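Local coordinates for cyanate lyase C-terminal domain-containing protein (Tetranychus urticae, PDB 5UK3), which is a cyanase, an enzyme that breaks down cyanate with bicarbonate, probably yielding ammonia and carbon dioxide, at the interface of chains A and B. Coordinates in Å, arbitrary orientation; residue numbers count along the deposited sequence, not the author numbering. Chains: chain A/B, Uncharacterized protein.

Contact 1: the interface of chains A and B. Residues chain A 101, 105, 125, 130, 132, 144, 146; chain B 101, 104-105, 112, 144, 146.
Helix 96-120 and the C-terminal strands of the two subunits interlock here in a two-fold symmetric hydrophobic core closed by a shared beta-sheet. B:Phe101 leaves its helix with CG anti to the carbonyl carbon (chi1 -67°). Its CB lies over the middle of the A:Phe105 face, 3.8 Å from the ring centroid, as a CH-pi contact. At the ring root, CG meets the rim of the same phenyl, 3.5 Å from A:Phe105 CE1, so that A:Phe105 CE1 in turn stands above one face of B:Phe101. CD1 lies between A:Phe105 CE1 and the methyl of A:Met125, CD2 stays beside the A:Phe105 rim, and CE1 touches A:Met125 CE at 3.3 Å. The tip, B:Phe101 CZ, ends 4.0 Å from A:Met125 SD. A bend in the methionine chain at chi3 (88°) lets both its sulfur and its terminal methyl meet the ring. A:Phe101 and B:Phe105 repeat the pairing with the chains exchanged. Near the two-fold axis the phenylalanines at position 105 meet rim to rim, A:Phe105 CE2 to B:Phe105 CE2 at 3.4 Å, their side chains crossing roughly at right angles. Methyl CD2 of each Leu144 comes tip to tip against the opposite Phe105, lying in plane at its ring edge. Next to B:Phe105 on the helix, B:Leu104 points its CD2 at A:Ile146 CG2 (3.7 Å) and meets A:Ile132 CD1 tip to tip; farther along, B:Leu112 brings CD2 to A:Leu144 CD1. Beneath this layer strands 141-152 pair antiparallel: Leu144 and Ile146 of each chain exchange both N-H and C=O, giving four nearly straight bonds, A:Ile146 N to B:Leu144 O being 2.8 Å (175° at H). The backbone pairing sets the register of the strands and the interleaved aromatic rings fill the core, joining two catalytic domains into the intertwined dimer from which cyanase decamers are built.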
# COMPACT_ATOMS: atom_id res chain seq x y z
N PHE A 101 21.17 0.24 4.75
CA PHE A 101 21.59 0.22 3.33
C PHE A 101 20.54 0.86 2.41
O PHE A 101 20.88 1.60 1.54
CB PHE A 101 21.93 -1.19 2.85
CG PHE A 101 23.15 -1.76 3.54
CD1 PHE A 101 24.37 -1.10 3.45
CD2 PHE A 101 23.07 -2.93 4.29
CE1 PHE A 101 25.48 -1.59 4.10
CE2 PHE A 101 24.18 -3.42 4.95
CZ PHE A 101 25.39 -2.75 4.84
N PHE A 105 20.86 4.61 0.01
CA PHE A 105 20.54 4.93 -1.38
C PHE A 105 19.38 5.89 -1.54
O PHE A 105 19.19 6.45 -2.62
CB PHE A 105 20.37 3.67 -2.20
CG PHE A 105 21.64 2.90 -2.33
CD1 PHE A 105 22.58 3.25 -3.28
CD2 PHE A 105 21.94 1.90 -1.45
CE1 PHE A 105 23.78 2.57 -3.37
CE2 PHE A 105 23.14 1.21 -1.53
CZ PHE A 105 24.06 1.55 -2.50
N MET A 125 24.49 0.13 -13.41
CA MET A 125 25.40 -0.83 -12.87
C MET A 125 24.59 -2.06 -12.60
O MET A 125 23.62 -2.00 -11.85
CB MET A 125 26.01 -0.33 -11.57
CG MET A 125 27.04 -1.30 -11.02
SD MET A 125 27.37 -1.10 -9.27
CE MET A 125 26.07 -2.17 -8.63
N CYS A 130 28.06 -8.97 -10.57
CA CYS A 130 28.35 -8.10 -9.44
C CYS A 130 29.07 -8.83 -8.33
O CYS A 130 28.61 -9.88 -7.91
CB CYS A 130 27.02 -7.54 -8.92
SG CYS A 130 27.22 -6.02 -7.98
N ILE A 132 30.28 -8.53 -4.52
CA ILE A 132 30.29 -7.85 -3.24
C ILE A 132 31.45 -8.38 -2.45
O ILE A 132 31.85 -9.51 -2.58
CB ILE A 132 29.03 -8.11 -2.39
CG1 ILE A 132 27.73 -8.11 -3.23
CG2 ILE A 132 28.93 -7.08 -1.26
CD1 ILE A 132 27.53 -6.85 -4.02
N LEU A 144 32.33 -2.07 2.68
CA LEU A 144 31.52 -2.81 1.76
C LEU A 144 31.88 -2.37 0.36
O LEU A 144 31.79 -1.20 0.05
CB LEU A 144 30.08 -2.48 2.08
CG LEU A 144 28.98 -3.07 1.20
CD1 LEU A 144 29.07 -4.57 1.34
CD2 LEU A 144 27.55 -2.67 1.52
N ILE A 146 31.38 -2.91 -3.68
CA ILE A 146 30.53 -3.49 -4.71
C ILE A 146 31.20 -3.24 -6.09
O ILE A 146 31.54 -2.13 -6.40
CB ILE A 146 29.15 -2.84 -4.64
CG1 ILE A 146 28.54 -3.08 -3.26
CG2 ILE A 146 28.26 -3.40 -5.73
CD1 ILE A 146 27.23 -2.38 -3.01
N PHE B 101 20.51 -1.10 -7.15
CA PHE B 101 21.09 -1.10 -5.81
C PHE B 101 20.10 -1.68 -4.80
O PHE B 101 20.51 -2.42 -3.95
CB PHE B 101 21.57 0.30 -5.39
CG PHE B 101 22.72 0.79 -6.20
CD1 PHE B 101 23.91 0.09 -6.23
CD2 PHE B 101 22.62 1.94 -6.96
CE1 PHE B 101 24.97 0.52 -6.99
CE2 PHE B 101 23.69 2.39 -7.72
CZ PHE B 101 24.86 1.66 -7.73
N LEU B 104 19.98 -5.42 -5.22
CA LEU B 104 21.18 -5.97 -4.69
C LEU B 104 21.09 -6.28 -3.22
O LEU B 104 21.49 -7.35 -2.82
CB LEU B 104 22.35 -5.03 -4.99
CG LEU B 104 23.74 -5.53 -4.68
CD1 LEU B 104 24.00 -6.73 -5.56
CD2 LEU B 104 24.77 -4.46 -4.97
N PHE B 105 20.51 -5.41 -2.42
CA PHE B 105 20.32 -5.72 -0.99
C PHE B 105 19.13 -6.62 -0.71
O PHE B 105 19.01 -7.17 0.38
CB PHE B 105 20.28 -4.44 -0.16
CG PHE B 105 21.58 -3.73 -0.15
CD1 PHE B 105 22.59 -4.13 0.70
CD2 PHE B 105 21.84 -2.74 -1.08
CE1 PHE B 105 23.84 -3.53 0.65
CE2 PHE B 105 23.08 -2.13 -1.14
CZ PHE B 105 24.09 -2.53 -0.29
N LEU B 112 24.84 -10.33 3.97
CA LEU B 112 25.58 -9.24 4.59
C LEU B 112 25.28 -9.15 6.08
O LEU B 112 26.15 -8.88 6.90
CB LEU B 112 25.25 -7.94 3.90
CG LEU B 112 25.78 -7.89 2.47
CD1 LEU B 112 25.21 -6.69 1.75
CD2 LEU B 112 27.30 -7.81 2.46
N LEU B 144 32.02 0.67 -6.27
CA LEU B 144 31.33 1.46 -5.28
C LEU B 144 31.82 0.99 -3.92
O LEU B 144 31.67 -0.17 -3.60
CB LEU B 144 29.84 1.20 -5.45
CG LEU B 144 28.85 1.84 -4.48
CD1 LEU B 144 29.00 3.32 -4.66
CD2 LEU B 144 27.37 1.51 -4.65
N ILE B 146 31.79 1.58 0.19
CA ILE B 146 31.02 2.19 1.27
C ILE B 146 31.75 1.92 2.58
O ILE B 146 32.08 0.79 2.85
CB ILE B 146 29.60 1.60 1.33
CG1 ILE B 146 28.87 1.87 0.01
CG2 ILE B 146 28.82 2.20 2.49
CD1 ILE B 146 27.51 1.20 -0.11

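Contact 2: the interface of chains A and B. Residues chain A 35-36, 46-47, 50-51, 54, 134; chain B 108, 111-112, 114-115, 118-119.
Helices 35-42 and 46-53 of chain A, the helix-turn-helix of the XRE-like N-terminal region, dock on the C-terminal half of helix 96-120 of chain B. Two acidic side chains provide the charged contacts. B:Glu118, extended beyond CG, accepts from the backbone of A:Tyr35, N to OE1 2.7 Å (147° at H), through its syn lone pair. It thereby caps the start of helix 35-42, whose dipole would favour a charged carboxylate. B:Glu119 meets A:Lys46 tip to tip in a salt bridge, OE2 to NZ 2.8 Å, again on the syn lone pair. The lysine bends at chi2 and chi3, and its NZ also donates to A:Val134 O at 2.9 Å in the carbonyl plane, so strand 130-136 helps hold the ammonium in place. Weaker polar contact comes from B:Ser111 OG, 3.2 Å from A:Ser51 N, a long hydrogen bond at best because that N-H also faces the preceding helical turn. A:Thr50 OG1 turns back to A:Lys46 O (2.7 Å), leaving its methyl CG2 against B:Ser111 CB and over one face of the A:Tyr35 ring, toward its rim. Apolar contact centres on B:Ile115. Its CG2 slides past A:Val134, 3.5 Å from CG1, while CD1 reaches between A:Val47 CG2, A:Thr50 OG1 and the A:Lys46 CD methylene. A:Val47 crosses B:Tyr108 at about a right angle, its CG1 3.7 Å from the ring carbon CD1. The second motif helix, which is the recognition helix in DNA-binding relatives, is thus engaged by protein, and the site fixes the N-terminal domain of one subunit to its partner's catalytic domain.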
# COMPACT_ATOMS: atom_id res chain seq x y z
N TYR A 35 32.23 -17.76 7.83
CA TYR A 35 32.00 -17.61 6.39
C TYR A 35 33.32 -17.34 5.67
O TYR A 35 33.59 -17.91 4.63
CB TYR A 35 30.99 -16.48 6.08
CG TYR A 35 29.57 -16.73 6.55
CD1 TYR A 35 28.75 -17.66 5.91
CD2 TYR A 35 29.04 -16.03 7.62
CE1 TYR A 35 27.45 -17.89 6.35
CE2 TYR A 35 27.75 -16.26 8.07
CZ TYR A 35 26.95 -17.18 7.44
OH TYR A 35 25.65 -17.39 7.90
N GLN A 36 34.15 -16.48 6.26
CA GLN A 36 35.52 -16.25 5.78
C GLN A 36 36.28 -17.56 5.54
O GLN A 36 36.86 -17.78 4.46
CB GLN A 36 36.27 -15.38 6.80
CG GLN A 36 37.71 -15.02 6.45
CD GLN A 36 37.77 -14.09 5.28
OE1 GLN A 36 37.73 -12.86 5.45
NE2 GLN A 36 37.88 -14.65 4.07
N LYS A 46 33.43 -14.67 -0.69
CA LYS A 46 32.78 -14.90 0.60
C LYS A 46 31.29 -14.59 0.61
O LYS A 46 30.50 -15.39 1.12
CB LYS A 46 33.46 -14.05 1.67
CG LYS A 46 33.11 -14.43 3.09
CD LYS A 46 33.00 -13.20 3.97
CE LYS A 46 34.30 -12.45 4.12
NZ LYS A 46 34.05 -11.21 4.90
N VAL A 47 30.92 -13.42 0.08
CA VAL A 47 29.52 -12.97 0.08
C VAL A 47 28.66 -13.85 -0.81
O VAL A 47 27.54 -14.20 -0.43
CB VAL A 47 29.37 -11.51 -0.38
CG1 VAL A 47 27.91 -11.13 -0.56
CG2 VAL A 47 30.00 -10.58 0.64
N THR A 50 28.13 -17.20 0.94
CA THR A 50 27.17 -17.00 1.99
C THR A 50 25.75 -17.00 1.41
O THR A 50 24.86 -17.65 1.93
CB THR A 50 27.46 -15.70 2.74
OG1 THR A 50 28.79 -15.73 3.25
CG2 THR A 50 26.53 -15.52 3.91
N SER A 51 25.55 -16.29 0.31
CA SER A 51 24.23 -16.25 -0.33
C SER A 51 23.76 -17.61 -0.86
O SER A 51 22.57 -17.86 -0.90
CB SER A 51 24.20 -15.21 -1.45
OG SER A 51 24.79 -15.71 -2.64
N HIS A 54 22.44 -19.35 2.12
CA HIS A 54 21.14 -18.76 2.48
C HIS A 54 20.04 -18.97 1.44
O HIS A 54 18.90 -18.57 1.69
CB HIS A 54 21.27 -17.26 2.77
CG HIS A 54 21.95 -16.96 4.06
ND1 HIS A 54 23.24 -17.35 4.34
CD2 HIS A 54 21.50 -16.31 5.17
CE1 HIS A 54 23.56 -16.94 5.56
NE2 HIS A 54 22.53 -16.31 6.08
N VAL A 134 32.97 -7.69 1.77
CA VAL A 134 32.72 -6.95 3.03
C VAL A 134 33.76 -7.30 4.06
O VAL A 134 34.15 -8.44 4.17
CB VAL A 134 31.29 -7.16 3.53
CG1 VAL A 134 31.05 -8.60 3.86
CG2 VAL A 134 30.99 -6.30 4.73
N TYR B 108 21.35 -10.02 -1.54
CA TYR B 108 22.46 -10.27 -0.62
C TYR B 108 22.28 -9.75 0.81
O TYR B 108 23.16 -9.91 1.66
CB TYR B 108 23.73 -9.70 -1.21
CG TYR B 108 24.10 -10.37 -2.49
CD1 TYR B 108 24.74 -11.60 -2.49
CD2 TYR B 108 23.80 -9.78 -3.69
CE1 TYR B 108 25.09 -12.21 -3.68
CE2 TYR B 108 24.15 -10.37 -4.89
CZ TYR B 108 24.80 -11.58 -4.89
OH TYR B 108 25.13 -12.16 -6.11
N SER B 111 22.79 -12.24 3.65
CA SER B 111 24.19 -12.64 3.67
C SER B 111 25.06 -11.59 4.33
O SER B 111 25.93 -11.90 5.15
CB SER B 111 24.70 -12.87 2.26
OG SER B 111 23.93 -13.87 1.62
N LEU B 112 24.84 -10.33 3.97
CA LEU B 112 25.58 -9.24 4.59
C LEU B 112 25.28 -9.15 6.08
O LEU B 112 26.15 -8.88 6.90
CB LEU B 112 25.25 -7.94 3.90
CG LEU B 112 25.78 -7.89 2.47
CD1 LEU B 112 25.21 -6.69 1.75
CD2 LEU B 112 27.30 -7.81 2.46
N GLY B 114 24.43 -11.67 8.06
CA GLY B 114 25.15 -12.77 8.68
C GLY B 114 26.65 -12.54 8.81
O GLY B 114 27.24 -12.86 9.86
N ILE B 115 27.27 -12.02 7.76
CA ILE B 115 28.70 -11.78 7.78
C ILE B 115 29.02 -10.70 8.79
O ILE B 115 29.95 -10.86 9.56
CB ILE B 115 29.23 -11.38 6.41
CG1 ILE B 115 29.18 -12.58 5.46
CG2 ILE B 115 30.67 -10.91 6.52
CD1 ILE B 115 29.21 -12.19 4.00
N GLU B 118 28.77 -12.01 12.37
CA GLU B 118 29.86 -12.90 12.71
C GLU B 118 31.15 -12.13 12.92
O GLU B 118 31.88 -12.43 13.85
CB GLU B 118 29.99 -13.96 11.62
CG GLU B 118 31.29 -14.73 11.58
CD GLU B 118 31.25 -15.84 10.55
OE1 GLU B 118 31.85 -15.67 9.46
OE2 GLU B 118 30.57 -16.86 10.84
N GLU B 119 31.43 -11.15 12.08
CA GLU B 119 32.72 -10.48 12.08
C GLU B 119 32.79 -9.21 12.93
O GLU B 119 33.88 -8.79 13.29
CB GLU B 119 33.15 -10.14 10.65
CG GLU B 119 33.24 -11.36 9.73
CD GLU B 119 33.85 -11.07 8.37
OE1 GLU B 119 34.27 -9.91 8.10
OE2 GLU B 119 33.94 -12.02 7.55

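The C-alpha centres of contact 1 and contact 2 lie about 13 Å apart and run into each other along one element, helix 96-120 of chain B. B:Leu112 belongs to both, and strand 130-136 of chain A also contributes to each. The first half of the helix thus lies in the dimer core, while its later turns receive the partner's N-terminal domain. Two-fold symmetry repeats contact 2 at the other end of the dimer. Each subunit therefore grips the other through both domains, which should couple domain placement to dimer formation within the ten-subunit assembly.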